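Local coordinates for CRISPR-associated endonuclease Cas9 (Campylobacter jejuni subsp. jejuni serotype O:2, PDB 5X2H), which uses a guide RNA to recognise complementary invading DNA and cleaves its two strands with separate RuvC-like and HNH nuclease domains, at residues I151-L162 with Y197-F205; A114-F124 with L212-F222. All coordinates share one frame; numbering follows the deposited sequence.

Contact 1 of 2, residues I151-L162 with Y197-F205; sequences ILKAIKQNEEKL and YERCIAQSF. With nucleotides of chain C.
The carboxamide of N158 hands its ND2 to two carbonyls of the facing loop, C200 O at 2.6 Å and E198 O at 2.9 Å. The bond to C200 O is fairly straight (162° at the hydrogen) and lies in the amide plane, although ND2 stands above the plane of that carbonyl; the bond to E198 is more bent. Both acceptors belong to the type I beta turn Y197-C200, so one side chain, brought to the turn by a CG anti to its carbonyl carbon (chi1 -80°), clasps it against helix 150-162. Around this clasp, A154 CB packs on Y197 O, and I155 CG2 lies 4.0 Å from C200 CB. At the far end of 151-162, L162 CD2 sits over one face of the F205 ring in a CH-pi contact, while E159 OE1 meets the ring edge at CZ (3.5 Å). At the other end I151 places CG1 over the Y197 ring, 4.0 Å from its centroid. This end meets the DNA: L152 N donates to OP1 of DA13 of chain C at 3.1 Å. Farther out, a water joins I155 O to A202 N, and Y171 OH bonds N158 OD1, helping to fix the rotation of the amide.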
loop_
_atom_site.group_PDB
_atom_site.type_symbol
_atom_site.label_atom_id
_atom_site.label_comp_id
_atom_site.label_asym_id
_atom_site.label_seq_id
_atom_site.Cartn_x
_atom_site.Cartn_y
_atom_site.Cartn_z
ATOM N N ILE A 151 -21.072 -3.807 -11.700
ATOM C CA ILE A 151 -21.984 -3.088 -10.817
ATOM C C ILE A 151 -22.671 -1.951 -11.565
ATOM O O ILE A 151 -23.866 -1.695 -11.368
ATOM C CB ILE A 151 -21.232 -2.588 -9.572
ATOM C CG1 ILE A 151 -20.788 -3.779 -8.721
ATOM C CG2 ILE A 151 -22.102 -1.637 -8.759
ATOM C CD1 ILE A 151 -20.154 -3.386 -7.408
ATOM N N LEU A 152 -21.939 -1.260 -12.442
ATOM C CA LEU A 152 -22.559 -0.205 -13.239
ATOM C C LEU A 152 -23.595 -0.775 -14.201
ATOM O O LEU A 152 -24.631 -0.145 -14.447
ATOM C CB LEU A 152 -21.494 0.583 -14.000
ATOM C CG LEU A 152 -20.564 1.460 -13.158
ATOM C CD1 LEU A 152 -19.669 2.306 -14.054
ATOM C CD2 LEU A 152 -21.365 2.339 -12.209
ATOM N N LYS A 153 -23.336 -1.962 -14.756
ATOM C CA LYS A 153 -24.337 -2.614 -15.596
ATOM C C LYS A 153 -25.597 -2.931 -14.802
ATOM O O LYS A 153 -26.716 -2.758 -15.299
ATOM C CB LYS A 153 -23.775 -3.900 -16.204
ATOM C CG LYS A 153 -22.844 -3.724 -17.393
ATOM C CD LYS A 153 -22.696 -5.051 -18.133
ATOM C CE LYS A 153 -21.268 -5.301 -18.598
ATOM N NZ LYS A 153 -20.869 -4.427 -19.735
ATOM N N ALA A 154 -25.435 -3.390 -13.560
ATOM C CA ALA A 154 -26.576 -3.889 -12.800
ATOM C C ALA A 154 -27.478 -2.758 -12.322
ATOM O O ALA A 154 -28.706 -2.906 -12.312
ATOM C CB ALA A 154 -26.088 -4.723 -11.620
ATOM N N ILE A 155 -26.897 -1.628 -11.907
ATOM C CA ILE A 155 -27.731 -0.523 -11.439
ATOM C C ILE A 155 -28.557 0.046 -12.584
ATOM O O ILE A 155 -29.677 0.525 -12.369
ATOM C CB ILE A 155 -26.881 0.572 -10.762
ATOM C CG1 ILE A 155 -25.956 1.253 -11.771
ATOM C CG2 ILE A 155 -26.078 -0.001 -9.604
ATOM C CD1 ILE A 155 -25.298 2.503 -11.234
ATOM N N LYS A 156 -28.035 -0.002 -13.814
ATOM C CA LYS A 156 -28.794 0.473 -14.966
ATOM C C LYS A 156 -29.884 -0.517 -15.355
ATOM O O LYS A 156 -31.005 -0.110 -15.681
ATOM C CB LYS A 156 -27.856 0.725 -16.148
ATOM N N GLN A 157 -29.572 -1.816 -15.329
ATOM C CA GLN A 157 -30.587 -2.824 -15.616
ATOM C C GLN A 157 -31.693 -2.802 -14.568
ATOM O O GLN A 157 -32.876 -2.940 -14.899
ATOM C CB GLN A 157 -29.945 -4.209 -15.695
ATOM N N ASN A 158 -31.327 -2.622 -13.296
ATOM C CA ASN A 158 -32.337 -2.522 -12.248
ATOM C C ASN A 158 -33.123 -1.222 -12.344
ATOM O O ASN A 158 -34.305 -1.188 -11.983
ATOM C CB ASN A 158 -31.683 -2.643 -10.873
ATOM C CG ASN A 158 -31.383 -4.077 -10.497
ATOM O OD1 ASN A 158 -32.146 -4.984 -10.822
ATOM N ND2 ASN A 158 -30.266 -4.291 -9.809
ATOM N N GLU A 159 -32.492 -0.148 -12.826
ATOM C CA GLU A 159 -33.190 1.128 -12.945
ATOM C C GLU A 159 -34.343 1.037 -13.936
ATOM O O GLU A 159 -35.407 1.629 -13.719
ATOM C CB GLU A 159 -32.210 2.227 -13.359
ATOM C CG GLU A 159 -32.872 3.530 -13.789
ATOM C CD GLU A 159 -31.869 4.623 -14.106
ATOM O OE1 GLU A 159 -31.896 5.672 -13.430
ATOM O OE2 GLU A 159 -31.048 4.428 -15.027
ATOM N N GLU A 160 -34.155 0.291 -15.025
ATOM C CA GLU A 160 -35.203 0.189 -16.035
ATOM C C GLU A 160 -36.387 -0.628 -15.527
ATOM O O GLU A 160 -37.544 -0.274 -15.783
ATOM C CB GLU A 160 -34.632 -0.411 -17.318
ATOM C CG GLU A 160 -33.494 0.410 -17.913
ATOM C CD GLU A 160 -32.920 -0.206 -19.174
ATOM O OE1 GLU A 160 -33.501 -1.195 -19.675
ATOM O OE2 GLU A 160 -31.886 0.298 -19.665
ATOM N N LYS A 161 -36.121 -1.722 -14.808
ATOM C CA LYS A 161 -37.209 -2.466 -14.180
ATOM C C LYS A 161 -37.896 -1.644 -13.100
ATOM O O LYS A 161 -39.101 -1.804 -12.871
ATOM C CB LYS A 161 -36.688 -3.772 -13.575
ATOM C CG LYS A 161 -36.587 -4.945 -14.538
ATOM C CD LYS A 161 -35.276 -4.938 -15.299
ATOM C CE LYS A 161 -34.898 -6.340 -15.748
ATOM N NZ LYS A 161 -34.702 -7.252 -14.585
ATOM N N LEU A 162 -37.150 -0.760 -12.437
ATOM C CA LEU A 162 -37.678 -0.018 -11.299
ATOM C C LEU A 162 -38.742 0.995 -11.700
ATOM O O LEU A 162 -39.470 1.484 -10.830
ATOM C CB LEU A 162 -36.529 0.682 -10.573
ATOM C CG LEU A 162 -36.642 0.880 -9.062
ATOM C CD1 LEU A 162 -37.137 -0.387 -8.400
ATOM C CD2 LEU A 162 -35.289 1.282 -8.493
ATOM N N TYR A 197 -23.453 -9.468 -8.867
ATOM C CA TYR A 197 -23.867 -8.126 -8.475
ATOM C C TYR A 197 -25.215 -7.747 -9.075
ATOM O O TYR A 197 -25.511 -6.558 -9.226
ATOM C CB TYR A 197 -22.803 -7.105 -8.882
ATOM C CG TYR A 197 -21.455 -7.336 -8.241
ATOM C CD1 TYR A 197 -21.188 -6.874 -6.961
ATOM C CD2 TYR A 197 -20.449 -8.014 -8.916
ATOM C CE1 TYR A 197 -19.960 -7.083 -6.367
ATOM C CE2 TYR A 197 -19.218 -8.227 -8.333
ATOM C CZ TYR A 197 -18.978 -7.757 -7.059
ATOM O OH TYR A 197 -17.752 -7.963 -6.469
ATOM N N GLU A 198 -26.049 -8.739 -9.396
ATOM C CA GLU A 198 -27.229 -8.502 -10.225
ATOM C C GLU A 198 -28.251 -7.602 -9.540
ATOM O O GLU A 198 -28.992 -6.883 -10.218
ATOM C CB GLU A 198 -27.860 -9.846 -10.598
ATOM C CG GLU A 198 -28.950 -9.785 -11.653
ATOM C CD GLU A 198 -29.480 -11.165 -12.002
ATOM O OE1 GLU A 198 -28.998 -12.152 -11.406
ATOM O OE2 GLU A 198 -30.375 -11.265 -12.869
ATOM N N ARG A 199 -28.312 -7.624 -8.212
ATOM C CA ARG A 199 -29.339 -6.904 -7.471
ATOM C C ARG A 199 -28.913 -5.498 -7.057
ATOM O O ARG A 199 -29.660 -4.831 -6.333
ATOM C CB ARG A 199 -29.742 -7.706 -6.230
ATOM C CG ARG A 199 -30.159 -9.142 -6.515
ATOM C CD ARG A 199 -31.596 -9.225 -7.014
ATOM N NE ARG A 199 -32.063 -10.607 -7.065
ATOM C CZ ARG A 199 -32.052 -11.364 -8.159
ATOM N NH1 ARG A 199 -32.491 -12.614 -8.102
ATOM N NH2 ARG A 199 -31.612 -10.869 -9.308
ATOM N N CYS A 200 -27.745 -5.031 -7.499
ATOM C CA CYS A 200 -27.263 -3.714 -7.094
ATOM C C CYS A 200 -28.192 -2.613 -7.593
ATOM O O CYS A 200 -28.547 -2.568 -8.774
ATOM C CB CYS A 200 -25.848 -3.489 -7.619
ATOM S SG CYS A 200 -24.578 -4.397 -6.718
ATOM N N ILE A 201 -28.586 -1.725 -6.682
ATOM C CA ILE A 201 -29.492 -0.622 -6.977
ATOM C C ILE A 201 -28.875 0.670 -6.459
ATOM O O ILE A 201 -28.338 0.707 -5.345
ATOM C CB ILE A 201 -30.886 -0.851 -6.354
ATOM C CG1 ILE A 201 -31.524 -2.113 -6.939
ATOM C CG2 ILE A 201 -31.786 0.359 -6.575
ATOM C CD1 ILE A 201 -32.896 -2.416 -6.385
ATOM N N ALA A 202 -28.953 1.726 -7.268
ATOM C CA ALA A 202 -28.347 3.002 -6.908
ATOM C C ALA A 202 -28.931 3.541 -5.607
ATOM O O ALA A 202 -30.137 3.449 -5.358
ATOM C CB ALA A 202 -28.543 4.022 -8.031
ATOM N N GLN A 203 -28.058 4.123 -4.783
ATOM C CA GLN A 203 -28.451 4.578 -3.453
ATOM C C GLN A 203 -29.560 5.627 -3.503
ATOM O O GLN A 203 -30.400 5.679 -2.597
ATOM C CB GLN A 203 -27.219 5.119 -2.721
ATOM C CG GLN A 203 -27.512 5.840 -1.417
ATOM C CD GLN A 203 -26.252 6.160 -0.642
ATOM O OE1 GLN A 203 -26.096 7.263 -0.120
ATOM N NE2 GLN A 203 -25.343 5.193 -0.561
ATOM N N SER A 204 -29.593 6.455 -4.552
ATOM C CA SER A 204 -30.599 7.510 -4.629
ATOM C C SER A 204 -32.015 6.946 -4.667
ATOM O O SER A 204 -32.952 7.597 -4.192
ATOM C CB SER A 204 -30.352 8.389 -5.854
ATOM O OG SER A 204 -30.543 7.661 -7.053
ATOM N N PHE A 205 -32.194 5.745 -5.225
ATOM C CA PHE A 205 -33.523 5.144 -5.248
ATOM C C PHE A 205 -33.958 4.692 -3.861
ATOM O O PHE A 205 -35.146 4.770 -3.530
ATOM C CB PHE A 205 -33.563 3.971 -6.228
ATOM C CG PHE A 205 -33.492 4.385 -7.671
ATOM C CD1 PHE A 205 -34.501 5.148 -8.234
ATOM C CD2 PHE A 205 -32.421 4.008 -8.465
ATOM C CE1 PHE A 205 -34.444 5.533 -9.561
ATOM C CE2 PHE A 205 -32.356 4.389 -9.793
ATOM C CZ PHE A 205 -33.370 5.153 -10.343
ATOM P P DA C 12 -14.266 -7.023 -10.322
ATOM O OP1 DA C 12 -14.889 -7.429 -11.600
ATOM O OP2 DA C 12 -12.843 -6.620 -10.290
ATOM O "O5'" DA C 12 -15.121 -5.830 -9.699
ATOM C "C5'" DA C 12 -16.488 -6.035 -9.402
ATOM C "C4'" DA C 12 -17.156 -4.728 -9.031
ATOM O "O4'" DA C 12 -16.907 -4.431 -7.635
ATOM C "C3'" DA C 12 -16.671 -3.512 -9.819
ATOM O "O3'" DA C 12 -17.785 -2.723 -10.196
ATOM C "C2'" DA C 12 -15.771 -2.781 -8.819
ATOM C "C1'" DA C 12 -16.477 -3.096 -7.513
ATOM N N9 DA C 12 -15.630 -2.990 -6.328
ATOM C C8 DA C 12 -14.541 -3.756 -6.016
ATOM N N7 DA C 12 -13.984 -3.442 -4.868
ATOM C C5 DA C 12 -14.766 -2.399 -4.394
ATOM C C6 DA C 12 -14.702 -1.614 -3.222
ATOM N N6 DA C 12 -13.771 -1.775 -2.277
ATOM N N1 DA C 12 -15.641 -0.655 -3.059
ATOM C C2 DA C 12 -16.573 -0.495 -4.006
ATOM N N3 DA C 12 -16.730 -1.163 -5.147
ATOM C C4 DA C 12 -15.787 -2.112 -5.280
ATOM P P DA C 13 -17.646 -1.628 -11.362
ATOM O OP1 DA C 13 -18.919 -1.644 -12.114
ATOM O OP2 DA C 13 -16.357 -1.841 -12.058
ATOM O "O5'" DA C 13 -17.551 -0.247 -10.571
ATOM C "C5'" DA C 13 -18.689 0.248 -9.889
ATOM C "C4'" DA C 13 -18.492 1.699 -9.503
ATOM O "O4'" DA C 13 -17.865 1.774 -8.197
ATOM C "C3'" DA C 13 -17.605 2.508 -10.451
ATOM O "O3'" DA C 13 -18.193 3.781 -10.685
ATOM C "C2'" DA C 13 -16.284 2.624 -9.691
ATOM C "C1'" DA C 13 -16.766 2.652 -8.251
ATOM N N9 DA C 13 -15.771 2.192 -7.286
ATOM C C8 DA C 13 -14.921 1.127 -7.419
ATOM N N7 DA C 13 -14.140 0.942 -6.380
ATOM C C5 DA C 13 -14.509 1.949 -5.503
ATOM C C6 DA C 13 -14.059 2.300 -4.215
ATOM N N6 DA C 13 -13.094 1.642 -3.568
ATOM N N1 DA C 13 -14.641 3.362 -3.617
ATOM C C2 DA C 13 -15.605 4.021 -4.268
ATOM N N3 DA C 13 -16.110 3.785 -5.477
ATOM C C4 DA C 13 -15.516 2.725 -6.044
ATOM P P DC C 11 -10.380 -10.937 -6.335
ATOM O OP1 DC C 11 -9.983 -11.587 -7.599
ATOM O OP2 DC C 11 -9.425 -10.062 -5.622
ATOM O "O5'" DC C 11 -11.712 -10.086 -6.596
ATOM C "C5'" DC C 11 -12.841 -10.704 -7.200
ATOM C "C4'" DC C 11 -13.949 -9.694 -7.431
ATOM O "O4'" DC C 11 -14.448 -9.217 -6.156
ATOM C "C3'" DC C 11 -13.540 -8.450 -8.230
ATOM O "O3'" DC C 11 -14.481 -8.223 -9.274
ATOM C "C2'" DC C 11 -13.556 -7.325 -7.188
ATOM C "C1'" DC C 11 -14.618 -7.821 -6.223
ATOM N N1 DC C 11 -14.502 -7.259 -4.842
ATOM C C2 DC C 11 -15.572 -6.536 -4.301
ATOM O O2 DC C 11 -16.591 -6.369 -4.980
ATOM N N3 DC C 11 -15.461 -6.036 -3.045
ATOM C C4 DC C 11 -14.343 -6.235 -2.343
ATOM N N4 DC C 11 -14.280 -5.718 -1.109
ATOM C C5 DC C 11 -13.243 -6.976 -2.874
ATOM C C6 DC C 11 -13.363 -7.462 -4.117
HETATM O O HOH W 1 -30.139 1.869 -10.071
#

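Contact 2 of 2, residues A114-F124 with L212-F222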
loop_
_atom_site.group_PDB
_atom_site.type_symbol
_atom_site.label_atom_id
_atom_site.label_comp_id
_atom_site.label_asym_id
_atom_site.label_seq_id
_atom_site.Cartn_x
_atom_site.Cartn_y
_atom_site.Cartn_z
ATOM N N ALA A 114 -46.038 -0.365 3.845
ATOM C CA ALA A 114 -45.884 1.058 4.125
ATOM C C ALA A 114 -46.452 1.932 3.017
ATOM O O ALA A 114 -46.750 3.106 3.261
ATOM C CB ALA A 114 -44.409 1.394 4.344
ATOM N N LEU A 115 -46.605 1.392 1.808
ATOM C CA LEU A 115 -47.215 2.134 0.715
ATOM C C LEU A 115 -48.737 2.068 0.732
ATOM O O LEU A 115 -49.377 2.736 -0.088
ATOM C CB LEU A 115 -46.697 1.605 -0.624
ATOM C CG LEU A 115 -45.191 1.355 -0.722
ATOM C CD1 LEU A 115 -44.837 0.725 -2.060
ATOM C CD2 LEU A 115 -44.408 2.642 -0.512
ATOM N N ASN A 116 -49.333 1.290 1.639
ATOM C CA ASN A 116 -50.775 1.060 1.605
ATOM C C ASN A 116 -51.474 1.159 2.952
ATOM O O ASN A 116 -52.679 1.435 2.968
ATOM C CB ASN A 116 -51.078 -0.316 0.998
ATOM C CG ASN A 116 -50.405 -0.521 -0.346
ATOM O OD1 ASN A 116 -50.892 -0.052 -1.374
ATOM N ND2 ASN A 116 -49.275 -1.220 -0.342
ATOM N N GLU A 117 -50.795 0.955 4.077
ATOM C CA GLU A 117 -51.461 0.978 5.372
ATOM C C GLU A 117 -50.508 1.528 6.422
ATOM O O GLU A 117 -49.303 1.663 6.193
ATOM C CB GLU A 117 -51.952 -0.416 5.772
ATOM C CG GLU A 117 -50.859 -1.310 6.332
ATOM C CD GLU A 117 -51.234 -2.777 6.296
ATOM O OE1 GLU A 117 -51.940 -3.185 5.351
ATOM O OE2 GLU A 117 -50.825 -3.521 7.211
ATOM N N LEU A 118 -51.070 1.839 7.587
ATOM C CA LEU A 118 -50.273 2.337 8.699
ATOM C C LEU A 118 -49.387 1.231 9.261
ATOM O O LEU A 118 -49.831 0.096 9.460
ATOM C CB LEU A 118 -51.183 2.889 9.797
ATOM C CG LEU A 118 -50.523 3.299 11.117
ATOM C CD1 LEU A 118 -49.531 4.430 10.904
ATOM C CD2 LEU A 118 -51.576 3.693 12.142
ATOM N N LEU A 119 -48.127 1.567 9.514
ATOM C CA LEU A 119 -47.201 0.637 10.138
ATOM C C LEU A 119 -47.188 0.827 11.648
ATOM O O LEU A 119 -47.379 1.933 12.158
ATOM C CB LEU A 119 -45.784 0.824 9.594
ATOM C CG LEU A 119 -45.496 0.410 8.153
ATOM C CD1 LEU A 119 -44.009 0.545 7.862
ATOM C CD2 LEU A 119 -45.971 -1.011 7.898
ATOM N N SER A 120 -46.972 -0.274 12.361
ATOM C CA SER A 120 -46.601 -0.181 13.763
ATOM C C SER A 120 -45.245 0.501 13.886
ATOM O O SER A 120 -44.405 0.424 12.985
ATOM C CB SER A 120 -46.552 -1.574 14.393
ATOM O OG SER A 120 -45.721 -1.590 15.539
ATOM N N LYS A 121 -45.031 1.186 15.011
ATOM C CA LYS A 121 -43.742 1.838 15.207
ATOM C C LYS A 121 -42.618 0.827 15.391
ATOM O O LYS A 121 -41.455 1.158 15.134
ATOM C CB LYS A 121 -43.805 2.808 16.388
ATOM C CG LYS A 121 -44.212 2.206 17.717
ATOM C CD LYS A 121 -44.435 3.320 18.733
ATOM C CE LYS A 121 -44.480 2.797 20.156
ATOM N NZ LYS A 121 -44.647 3.908 21.135
ATOM N N GLN A 122 -42.935 -0.399 15.818
ATOM C CA GLN A 122 -41.944 -1.468 15.768
ATOM C C GLN A 122 -41.657 -1.882 14.330
ATOM O O GLN A 122 -40.521 -2.250 14.005
ATOM C CB GLN A 122 -42.416 -2.673 16.582
ATOM C CG GLN A 122 -42.512 -2.439 18.085
ATOM C CD GLN A 122 -43.771 -1.690 18.490
ATOM O OE1 GLN A 122 -44.608 -1.359 17.651
ATOM N NE2 GLN A 122 -43.908 -1.420 19.783
ATOM N N ASP A 123 -42.671 -1.828 13.461
ATOM C CA ASP A 123 -42.462 -2.145 12.053
ATOM C C ASP A 123 -41.674 -1.044 11.357
ATOM O O ASP A 123 -40.719 -1.320 10.621
ATOM C CB ASP A 123 -43.806 -2.361 11.355
ATOM C CG ASP A 123 -44.555 -3.562 11.893
ATOM O OD1 ASP A 123 -43.895 -4.530 12.325
ATOM O OD2 ASP A 123 -45.806 -3.534 11.886
ATOM N N PHE A 124 -42.068 0.214 11.570
ATOM C CA PHE A 124 -41.341 1.328 10.975
ATOM C C PHE A 124 -39.893 1.357 11.446
ATOM O O PHE A 124 -39.000 1.750 10.686
ATOM C CB PHE A 124 -42.040 2.648 11.311
ATOM C CG PHE A 124 -41.673 3.785 10.395
ATOM C CD1 PHE A 124 -41.059 3.546 9.177
ATOM C CD2 PHE A 124 -41.942 5.096 10.757
ATOM C CE1 PHE A 124 -40.720 4.593 8.337
ATOM C CE2 PHE A 124 -41.606 6.146 9.921
ATOM C CZ PHE A 124 -40.993 5.894 8.710
ATOM N N LEU A 212 -40.517 8.405 0.511
ATOM C CA LEU A 212 -41.891 8.058 0.173
ATOM C C LEU A 212 -42.592 7.373 1.338
ATOM O O LEU A 212 -43.775 7.623 1.593
ATOM C CB LEU A 212 -41.913 7.163 -1.067
ATOM C CG LEU A 212 -43.278 6.620 -1.497
ATOM C CD1 LEU A 212 -44.194 7.753 -1.945
ATOM C CD2 LEU A 212 -43.120 5.581 -2.595
ATOM N N ILE A 213 -41.876 6.506 2.057
ATOM C CA ILE A 213 -42.480 5.796 3.182
ATOM C C ILE A 213 -42.881 6.773 4.279
ATOM O O ILE A 213 -43.961 6.653 4.871
ATOM C CB ILE A 213 -41.520 4.712 3.706
ATOM C CG1 ILE A 213 -41.392 3.577 2.687
ATOM C CG2 ILE A 213 -41.995 4.181 5.048
ATOM C CD1 ILE A 213 -40.394 2.504 3.083
ATOM N N PHE A 214 -42.022 7.757 4.567
ATOM C CA PHE A 214 -42.373 8.783 5.545
ATOM C C PHE A 214 -43.631 9.532 5.120
ATOM O O PHE A 214 -44.554 9.723 5.921
ATOM C CB PHE A 214 -41.207 9.755 5.735
ATOM C CG PHE A 214 -40.320 9.421 6.902
ATOM C CD1 PHE A 214 -40.710 9.731 8.193
ATOM C CD2 PHE A 214 -39.094 8.806 6.709
ATOM C CE1 PHE A 214 -39.901 9.428 9.272
ATOM C CE2 PHE A 214 -38.278 8.502 7.785
ATOM C CZ PHE A 214 -38.684 8.814 9.069
ATOM N N LYS A 215 -43.687 9.951 3.853
ATOM C CA LYS A 215 -44.839 10.701 3.362
ATOM C C LYS A 215 -46.107 9.855 3.384
ATOM O O LYS A 215 -47.183 10.349 3.743
ATOM C CB LYS A 215 -44.558 11.214 1.950
ATOM C CG LYS A 215 -45.755 11.851 1.258
ATOM C CD LYS A 215 -45.776 11.481 -0.220
ATOM C CE LYS A 215 -45.583 12.692 -1.117
ATOM N NZ LYS A 215 -46.847 13.451 -1.308
ATOM N N LYS A 216 -46.003 8.579 3.007
ATOM C CA LYS A 216 -47.180 7.714 3.000
ATOM C C LYS A 216 -47.644 7.399 4.416
ATOM O O LYS A 216 -48.849 7.387 4.688
ATOM C CB LYS A 216 -46.884 6.430 2.226
ATOM C CG LYS A 216 -46.770 6.634 0.723
ATOM C CD LYS A 216 -48.113 6.459 0.024
ATOM C CE LYS A 216 -48.168 7.271 -1.263
ATOM N NZ LYS A 216 -49.290 6.858 -2.151
ATOM N N GLN A 217 -46.705 7.137 5.330
ATOM C CA GLN A 217 -47.078 6.947 6.729
ATOM C C GLN A 217 -47.675 8.216 7.316
ATOM O O GLN A 217 -48.524 8.148 8.214
ATOM C CB GLN A 217 -45.864 6.502 7.545
ATOM C CG GLN A 217 -45.404 5.088 7.241
ATOM C CD GLN A 217 -46.502 4.066 7.454
ATOM O OE1 GLN A 217 -46.861 3.752 8.588
ATOM N NE2 GLN A 217 -47.047 3.547 6.360
ATOM N N ARG A 218 -47.242 9.377 6.827
ATOM C CA ARG A 218 -47.843 10.636 7.247
ATOM C C ARG A 218 -49.309 10.698 6.840
ATOM O O ARG A 218 -50.164 11.123 7.627
ATOM C CB ARG A 218 -47.057 11.798 6.642
ATOM C CG ARG A 218 -47.277 13.150 7.287
ATOM C CD ARG A 218 -46.203 14.108 6.806
ATOM N NE ARG A 218 -44.871 13.588 7.104
ATOM C CZ ARG A 218 -43.791 13.817 6.365
ATOM N NH1 ARG A 218 -43.875 14.556 5.267
ATOM N NH2 ARG A 218 -42.625 13.298 6.721
ATOM N N GLU A 219 -49.619 10.263 5.617
ATOM C CA GLU A 219 -51.002 10.267 5.154
ATOM C C GLU A 219 -51.854 9.263 5.919
ATOM O O GLU A 219 -53.066 9.463 6.060
ATOM C CB GLU A 219 -51.052 9.969 3.656
ATOM C CG GLU A 219 -50.237 10.928 2.803
ATOM C CD GLU A 219 -50.081 10.450 1.370
ATOM O OE1 GLU A 219 -50.588 9.353 1.045
ATOM O OE2 GLU A 219 -49.447 11.171 0.569
ATOM N N PHE A 220 -51.248 8.190 6.419
ATOM C CA PHE A 220 -51.977 7.142 7.119
ATOM C C PHE A 220 -52.151 7.423 8.605
ATOM O O PHE A 220 -52.797 6.630 9.298
ATOM C CB PHE A 220 -51.274 5.796 6.924
ATOM C CG PHE A 220 -51.265 5.324 5.499
ATOM C CD1 PHE A 220 -52.338 5.590 4.665
ATOM C CD2 PHE A 220 -50.178 4.632 4.989
ATOM C CE1 PHE A 220 -52.335 5.164 3.351
ATOM C CE2 PHE A 220 -50.167 4.206 3.674
ATOM C CZ PHE A 220 -51.247 4.472 2.854
ATOM N N GLY A 221 -51.600 8.524 9.112
ATOM C CA GLY A 221 -51.807 8.921 10.489
ATOM C C GLY A 221 -50.627 8.720 11.414
ATOM O O GLY A 221 -50.757 8.993 12.614
ATOM N N PHE A 222 -49.488 8.247 10.914
ATOM C CA PHE A 222 -48.306 8.125 11.756
ATOM C C PHE A 222 -47.807 9.514 12.130
ATOM O O PHE A 222 -47.623 10.376 11.263
ATOM C CB PHE A 222 -47.212 7.336 11.036
ATOM C CG PHE A 222 -46.279 6.600 11.962
ATOM C CD1 PHE A 222 -45.416 7.294 12.797
ATOM C CD2 PHE A 222 -46.255 5.214 11.986
ATOM C CE1 PHE A 222 -44.556 6.620 13.644
ATOM C CE2 PHE A 222 -45.397 4.533 12.831
ATOM C CZ PHE A 222 -44.547 5.238 13.662
#
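A114 starts the contact by resting CB on I213 CG2 and offering its carbonyl to Q217, whose amide pins the connection between helices 107-113 and 121-133 onto the end of helix 203-219. That helix finishes in a Schellman motif, where G221 at positive phi redirects the chain toward F222; F220, just before it, also faces the connection. L115 sends CD2 to L212 CD2, 3.8 Å away. The backbone from N116 to E117 then runs past the F220 ring, with E117 CA over one face. Q217 NE2, already bonded to A114 O (3.1 Å), donates more directly to E117 O at 2.9 Å (167°), both acceptors lying in its amide plane. L118 lays CD1 against F222 CD2. A bend at chi2 (-57°) folds the Q217 side chain back so that its OE1 can accept from L119 N at 2.7 Å; all three bonds thus tie a side-chain amide to backbone. S120 sits at the N-cap of helix 121-133, where a capping box with D123 rests on a weak bond, S120 N to D123 OD2. K121 CB touches F222 CZ. F124 completes an aromatic cluster, turning its edge to the faces of both F222 and F214; its CZ stands 3.6 Å above the F214 ring, over the centre.

Helix 203-219 joins the two contacts: its first turn, with F205, belongs to contact 1, and its last two turns belong to contact 2. The centres are 26 Å apart, and the nearest atoms about 8 Å. Their other partners are also neighbours in sequence, since helices 121-133 and 150-162 follow each other in the chain, and the stretch spanning contact 1 lies within that spanning contact 2. Contact 1 meets both the bound DNA and the guide RNA, where I151 and Y197 pack on guanine bases, whereas the nearest atom of contact 2 is about 10 Å from bound nucleic acid. Both lie away from the predicted RuvC metal site at D14, E485 and H558.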